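Local coordinates for chitin oligosaccahride binding protein NagB1 (Paenibacillus sp. FPU-7, PDB 7EHP) that binds short chitin oligosaccharides, including the di- and trisaccharides of N-acetylglucosamine, probably as the extracellular solute-binding component of a bacterial sugar uptake system, at residues E55-G59 against G80-E84; Q229-R233 against A248-D252. All blocks are in the same frame, centred on the assembly; numbering follows the deposited sequence.

Interaction 1: residues E55-G59 against G80-E84; sequences EMAAG and GRLLE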
# COMPACT_ATOMS: atom_id res chain seq x y z
N GLU A 55 -7.56 -16.31 11.86
CA GLU A 55 -8.40 -15.90 12.99
C GLU A 55 -9.82 -15.60 12.54
O GLU A 55 -10.78 -15.91 13.25
CB GLU A 55 -7.78 -14.69 13.69
CG GLU A 55 -6.39 -14.98 14.22
CD GLU A 55 -5.62 -13.73 14.59
OE1 GLU A 55 -4.84 -13.81 15.56
OE2 GLU A 55 -5.76 -12.69 13.91
N MET A 56 -9.99 -14.99 11.37
CA MET A 56 -11.33 -14.72 10.88
C MET A 56 -12.09 -16.01 10.61
O MET A 56 -13.27 -16.12 10.92
CB MET A 56 -11.27 -13.85 9.62
CG MET A 56 -10.96 -12.39 9.88
SD MET A 56 -12.24 -11.56 10.87
CE MET A 56 -11.55 -9.91 10.99
N ALA A 57 -11.41 -17.01 10.04
CA ALA A 57 -12.11 -18.25 9.72
C ALA A 57 -12.55 -18.97 10.99
O ALA A 57 -13.64 -19.56 11.02
CB ALA A 57 -11.21 -19.16 8.88
N ALA A 58 -11.71 -18.95 12.02
CA ALA A 58 -12.02 -19.59 13.30
C ALA A 58 -12.97 -18.75 14.15
O ALA A 58 -13.51 -19.27 15.14
CB ALA A 58 -10.74 -19.85 14.08
N GLY A 59 -13.19 -17.49 13.79
CA GLY A 59 -14.08 -16.62 14.51
C GLY A 59 -13.51 -15.95 15.74
O GLY A 59 -14.29 -15.48 16.58
N GLY A 80 -19.82 -12.33 8.51
CA GLY A 80 -20.38 -11.81 9.76
C GLY A 80 -19.37 -11.44 10.83
O GLY A 80 -19.72 -11.40 12.01
N ARG A 81 -18.12 -11.15 10.44
CA ARG A 81 -17.05 -10.97 11.42
C ARG A 81 -16.82 -9.53 11.83
O ARG A 81 -16.12 -9.29 12.82
CB ARG A 81 -15.73 -11.53 10.86
CG ARG A 81 -15.80 -12.98 10.44
CD ARG A 81 -16.25 -13.88 11.58
NE ARG A 81 -15.89 -15.26 11.31
CZ ARG A 81 -16.48 -16.33 11.84
NH1 ARG A 81 -17.50 -16.17 12.68
NH2 ARG A 81 -16.06 -17.55 11.52
N LEU A 82 -17.37 -8.56 11.10
CA LEU A 82 -16.96 -7.17 11.24
C LEU A 82 -18.10 -6.36 11.81
O LEU A 82 -19.23 -6.42 11.30
CB LEU A 82 -16.54 -6.55 9.91
CG LEU A 82 -15.36 -7.11 9.12
CD1 LEU A 82 -15.04 -6.14 7.99
CD2 LEU A 82 -14.11 -7.38 9.96
N LEU A 83 -17.79 -5.56 12.83
CA LEU A 83 -18.76 -4.63 13.39
C LEU A 83 -19.13 -3.56 12.37
O LEU A 83 -18.25 -2.95 11.75
CB LEU A 83 -18.16 -3.97 14.62
CG LEU A 83 -19.06 -3.11 15.48
CD1 LEU A 83 -20.20 -3.96 16.06
CD2 LEU A 83 -18.18 -2.47 16.56
N GLU A 84 -20.43 -3.33 12.19
CA GLU A 84 -20.90 -2.25 11.33
C GLU A 84 -20.79 -0.92 12.06
O GLU A 84 -21.16 -0.82 13.23
CB GLU A 84 -22.34 -2.51 10.89
CG GLU A 84 -22.70 -1.91 9.54
CD GLU A 84 -23.02 -0.44 9.63
OE1 GLU A 84 -23.48 -0.01 10.71
OE2 GLU A 84 -22.82 0.29 8.63
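A Schellman motif ends helix 44-58, and R81 from the loop after helix 71-78 donates to the carbonyls that this helix end turns outward. R81 NE donates to M56 O at 2.8 Å, lying in the carbonyl plane with a C=O...N angle of 156°, although the oxygen sits 29° out of the guanidinium plane. NH2 of R81 adds two weak bonds, to M56 O and to A57 O, each 3.2 Å long and bent. The same M56 oxygen also receives a weak bond from G59 N, the inner closure of the Schellman turn, whose C-prime residue G59 takes positive phi, a conformation easy for a residue without a side chain. That bareness serves the arginine too: G59 CA lies over the centre of one guanidinium face, 3.6 Å from R81 CZ. A cation at the C-terminal end of a helix probably also gains from the helix dipole. The segment 80-84 starts with a second Schellman glycine, G80, which finishes helix 71-78, so one helix end reaches across to another. Next to these polar bonds the contact turns apolar. M56 bends at chi2 (-63°), which carries its sulfur alongside the aliphatic root of R81, SD to CB 3.5 Å, the two chains running past each other in opposite directions. The M56 and L82 side chains cross at about a right angle, CE of M56 3.7 Å from CD2 of L82. Flexible methionine and branched leucine suit this buried layer, where both also pack on Y76 of helix 71-78 and F65 of strand 64-68.

Interaction 2: residues Q229-R233 against A248-D252; sequences QYAFR and AALVD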
# COMPACT_ATOMS: atom_id res chain seq x y z
N GLN A 229 14.43 0.32 0.79
CA GLN A 229 14.40 1.65 1.38
C GLN A 229 15.77 2.03 1.93
O GLN A 229 16.17 3.19 1.84
CB GLN A 229 13.33 1.69 2.48
CG GLN A 229 11.92 1.51 1.88
CD GLN A 229 10.82 1.39 2.92
OE1 GLN A 229 11.07 1.33 4.12
NE2 GLN A 229 9.58 1.36 2.45
N TYR A 230 16.52 1.06 2.46
CA TYR A 230 17.90 1.35 2.82
C TYR A 230 18.67 1.84 1.60
O TYR A 230 19.31 2.90 1.65
CB TYR A 230 18.58 0.11 3.40
CG TYR A 230 17.96 -0.55 4.61
CD1 TYR A 230 17.15 0.15 5.51
CD2 TYR A 230 18.22 -1.90 4.87
CE1 TYR A 230 16.60 -0.51 6.64
CE2 TYR A 230 17.68 -2.55 5.97
CZ TYR A 230 16.88 -1.87 6.85
OH TYR A 230 16.38 -2.58 7.92
N ALA A 231 18.61 1.08 0.50
CA ALA A 231 19.42 1.41 -0.68
C ALA A 231 19.11 2.81 -1.17
O ALA A 231 20.02 3.59 -1.45
CB ALA A 231 19.19 0.39 -1.80
N PHE A 232 17.82 3.15 -1.25
CA PHE A 232 17.45 4.48 -1.71
C PHE A 232 17.89 5.56 -0.73
O PHE A 232 18.48 6.58 -1.12
CB PHE A 232 15.94 4.56 -1.93
CG PHE A 232 15.48 5.89 -2.43
CD1 PHE A 232 15.86 6.33 -3.71
CD2 PHE A 232 14.70 6.72 -1.63
CE1 PHE A 232 15.46 7.56 -4.18
CE2 PHE A 232 14.30 7.96 -2.09
CZ PHE A 232 14.68 8.39 -3.38
N ARG A 233 17.60 5.39 0.56
CA ARG A 233 17.90 6.48 1.49
C ARG A 233 19.40 6.63 1.73
O ARG A 233 19.86 7.71 2.10
CB ARG A 233 17.14 6.29 2.80
CG ARG A 233 17.86 5.52 3.88
CD ARG A 233 16.94 5.29 5.09
NE ARG A 233 17.54 4.38 6.06
CZ ARG A 233 16.86 3.62 6.91
NH1 ARG A 233 15.53 3.64 6.92
NH2 ARG A 233 17.51 2.82 7.73
N ALA A 248 7.81 7.31 6.06
CA ALA A 248 8.01 7.08 7.49
C ALA A 248 9.38 6.48 7.79
O ALA A 248 9.80 6.49 8.96
CB ALA A 248 6.91 6.17 8.04
N ALA A 249 10.08 5.99 6.76
CA ALA A 249 11.38 5.34 6.92
C ALA A 249 12.48 6.00 6.09
O ALA A 249 13.55 5.40 5.91
CB ALA A 249 11.28 3.86 6.55
N LEU A 250 12.28 7.23 5.62
CA LEU A 250 13.12 7.76 4.56
C LEU A 250 13.94 8.98 4.94
O LEU A 250 15.13 9.03 4.60
CB LEU A 250 12.27 8.10 3.33
CG LEU A 250 11.95 6.92 2.42
CD1 LEU A 250 11.27 7.44 1.18
CD2 LEU A 250 13.17 6.12 2.07
N VAL A 251 13.36 9.99 5.59
CA VAL A 251 13.90 11.35 5.43
C VAL A 251 14.11 12.10 6.75
O VAL A 251 13.67 13.25 6.91
CB VAL A 251 12.98 12.12 4.45
CG1 VAL A 251 11.53 12.22 4.96
CG2 VAL A 251 13.56 13.46 4.09
N ASP A 252 14.83 11.51 7.70
CA ASP A 252 15.14 12.27 8.91
C ASP A 252 16.36 11.70 9.62
O ASP A 252 16.67 10.51 9.50
CB ASP A 252 13.94 12.32 9.87
CG ASP A 252 13.99 13.53 10.80
OD1 ASP A 252 14.88 14.38 10.62
OD2 ASP A 252 13.13 13.62 11.70
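The C-terminal turn of helix 225-233 packs against the loop that follows strand 237-243, and R233 joins the two by a hydrogen bond from its guanidinium while L250 fills the apolar side. R233 NH1 donates to A249 O at 2.8 Å with an N-H...O angle of 149°; the oxygen lies at the edge of the guanidinium, near its plane, while the donor is tilted 17° from the carbonyl plane. A chi1 of 91°, away from the usual staggered values, followed by an extended chain from CG to NE, carries the guanidinium across to the loop, and CD of R233 passes 3.5 Å from A249 O on the way. The ring of Y230, one turn back towards the helix start, covers part of one guanidinium face, its CD1 displaced toward the rim.

The tight part lies around the CD2 methyl of L250, which touches R233 CB and the edge of the F232 ring, each at 4.0 Å (CD2 of F232 being the ring atom). F232 swings its ring to this side with CG anti to the backbone N, and both F232 and L250 continue onto M240 and F123 of the neighbouring strands. A249 has a side chain small enough to sit 3.5 Å from Q229, CB to OE1. Beyond L250 the contact with the helix ends: V251 points away from the helix, D252 is exposed and makes no contact with it, and both are poorly ordered.

Q229 NE2 bonds to D242 and OE1 accepts from R11; the Q229 side chain lies about 7 Å from a bound N-acetylglucosamine. R233 NH1 is shared between A249 O and a salt bridge to D13, so the arginine probably keeps its positive charge despite burial and ties this loop to the N-terminal part of the chain.

In the fold
From the N terminus, the chain forms helix 44-58, then strand 64-68 and helix 71-78 before interaction 1 closes this short excursion at 80-84, joining two successive helix ends beside the strand between them. Much later, helix 225-233 leads into strand 237-243, and interaction 2 closes that helix-strand passage when the loop at 248-252 returns to the helix end. The two closures follow in series, neither enclosing nor crossing the other. Interactions 1 and 2 lie on opposite sides of the chain's centre, with their centres 36 Å apart and their nearest atoms about 23 Å apart. Strand 109-125 is a common neighbour, touched by L82 in the first and by F232 and L250 in the second.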